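Probable thiol peroxidase (Chromobacterium violaceum, PDB 3KEB) is a probable peroxidase of the thioredoxin-like redoxin family, although its chain has no cysteine to serve as the usual peroxidatic residue. Local coordinates at residues 55-59 and 87-91. Where two conformers were deposited one is given. Residue numbers count along the deposited sequence, not the author numbering.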
loop_
_atom_site.group_PDB
_atom_site.type_symbol
_atom_site.label_atom_id
_atom_site.label_comp_id
_atom_site.label_asym_id
_atom_site.label_seq_id
_atom_site.Cartn_x
_atom_site.Cartn_y
_atom_site.Cartn_z
ATOM N N THR A 55 0.026 5.587 -13.480
ATOM C CA THR A 55 -0.150 4.532 -12.502
ATOM C C THR A 55 0.966 3.521 -12.731
ATOM O O THR A 55 1.321 3.197 -13.869
ATOM C CB THR A 55 -1.518 3.874 -12.636
ATOM O OG1 THR A 55 -1.713 3.435 -14.020
ATOM C CG2 THR A 55 -2.605 4.850 -12.201
ATOM N N LEU A 56 1.605 3.129 -11.635
ATOM C CA LEU A 56 2.645 2.079 -11.635
ATOM C C LEU A 56 2.130 0.973 -10.752
ATOM O O LEU A 56 1.081 1.149 -10.019
ATOM C CB LEU A 56 3.992 2.620 -11.093
ATOM C CG LEU A 56 4.640 3.887 -11.690
ATOM C CD1 LEU A 56 5.776 4.400 -10.812
ATOM C CD2 LEU A 56 5.107 3.618 -13.086
ATOM N N LEU A 57 2.679 -0.230 -10.926
ATOM C CA LEU A 57 2.347 -1.306 -9.993
ATOM C C LEU A 57 2.771 -0.924 -8.604
ATOM O O LEU A 57 2.006 -0.903 -7.579
ATOM C CB LEU A 57 2.946 -2.654 -10.407
ATOM C CG LEU A 57 2.433 -3.278 -11.679
ATOM C CD1 LEU A 57 3.207 -4.595 -12.007
ATOM C CD2 LEU A 57 0.840 -3.551 -11.488
ATOM N N SER A 58 4.045 -0.508 -8.463
ATOM C CA SER A 58 4.450 -0.077 -7.210
ATOM C C SER A 58 5.886 0.624 -7.413
ATOM O O SER A 58 6.479 0.305 -8.381
ATOM C CB SER A 58 4.835 -1.247 -6.342
ATOM O OG SER A 58 5.704 -0.877 -5.218
ATOM N N VAL A 59 6.253 1.582 -6.593
ATOM C CA VAL A 59 7.635 2.164 -6.552
ATOM C C VAL A 59 8.708 1.178 -6.065
ATOM O O VAL A 59 9.922 1.458 -6.193
ATOM C CB VAL A 59 7.737 3.447 -5.644
ATOM C CG1 VAL A 59 6.944 4.613 -6.199
ATOM C CG2 VAL A 59 7.329 3.164 -4.164
ATOM N N VAL A 87 2.273 10.447 -9.924
ATOM C CA VAL A 87 2.400 8.995 -9.866
ATOM C C VAL A 87 1.399 8.489 -8.834
ATOM O O VAL A 87 1.351 8.991 -7.704
ATOM C CB VAL A 87 3.824 8.574 -9.488
ATOM C CG1 VAL A 87 3.920 7.051 -9.213
ATOM C CG2 VAL A 87 4.820 8.994 -10.582
ATOM N N ILE A 88 0.602 7.486 -9.216
ATOM C CA ILE A 88 -0.415 6.917 -8.360
ATOM C C ILE A 88 -0.161 5.415 -8.264
ATOM O O ILE A 88 0.024 4.741 -9.308
ATOM C CB ILE A 88 -1.854 7.177 -8.866
ATOM C CG1 ILE A 88 -2.066 8.701 -9.025
ATOM C CG2 ILE A 88 -2.916 6.524 -7.910
ATOM C CD1 ILE A 88 -3.378 9.115 -9.692
ATOM N N THR A 89 -0.157 4.897 -7.026
ATOM C CA THR A 89 -0.009 3.480 -6.824
ATOM C C THR A 89 -0.733 2.993 -5.587
ATOM O O THR A 89 -1.255 3.774 -4.793
ATOM C CB THR A 89 1.467 3.008 -6.691
ATOM O OG1 THR A 89 1.935 3.305 -5.384
ATOM C CG2 THR A 89 2.461 3.677 -7.687
ATOM N N VAL A 90 -0.689 1.689 -5.389
ATOM C CA VAL A 90 -1.244 1.039 -4.219
ATOM C C VAL A 90 -0.338 1.060 -3.009
ATOM O O VAL A 90 -0.741 0.632 -1.914
ATOM C CB VAL A 90 -1.663 -0.446 -4.544
ATOM C CG1 VAL A 90 -0.485 -1.425 -4.435
ATOM C CG2 VAL A 90 -2.807 -0.862 -3.646
ATOM N N ASP A 91 0.879 1.550 -3.193
ATOM C CA ASP A 91 1.825 1.632 -2.092
ATOM C C ASP A 91 1.286 2.485 -0.962
ATOM O O ASP A 91 0.496 3.427 -1.195
ATOM C CB ASP A 91 3.144 2.233 -2.550
ATOM C CG ASP A 91 3.810 1.420 -3.589
ATOM O OD1 ASP A 91 3.984 0.192 -3.361
ATOM O OD2 ASP A 91 4.221 2.002 -4.638
HETATM O O HOH W 1 -0.296 -0.079 -7.793
#
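In this thioredoxin-like sheet, parallel strands 51-55 and 84-89 part at their C-terminal ends, where 55-59 starts the loop to helix 67-77, the region that carries the peroxidatic cysteine in redoxin relatives; this chain has none, so thiol chemistry cannot be assumed. The last bridge pairs Thr55 with Ile88 (CA-CA 4.8 Å): Leu56 N donates to Ile88 O at 3.2 Å (155°), and Thr55 CA adds a CH···O contact to Ile88 O, also at 3.2 Å. One residue on, Leu56 and Thr89 stand 5.7 Å apart between CA atoms. A water enters this opening, donating to Leu56 O (2.9 Å) and Leu57 O (2.5 Å) and accepting from Val90 N (3.0 Å), so it replaces direct backbone pairing. Beyond it, Asp91 OD1 accepts from Ser58 OG at 2.7 Å and Asp91 OD2 from Val59 N at 2.9 Å (160°). Thr89 OG1 accepts from Asp91 N at 3.0 Å, an ST turn, and donates to Asp91 OD2 at 2.7 Å, which helps to hold the carboxylate. Leu56 CD1 meets Val87 CG1 at 3.6 Å, on the face packed by helix 67-77. Asp91 OD1 also makes a hydrogen bond with Ser92 OG of the second subunit. With several donors converging on it, the buried carboxylate is probably ionised, linking the diverging loops to the dimer interface.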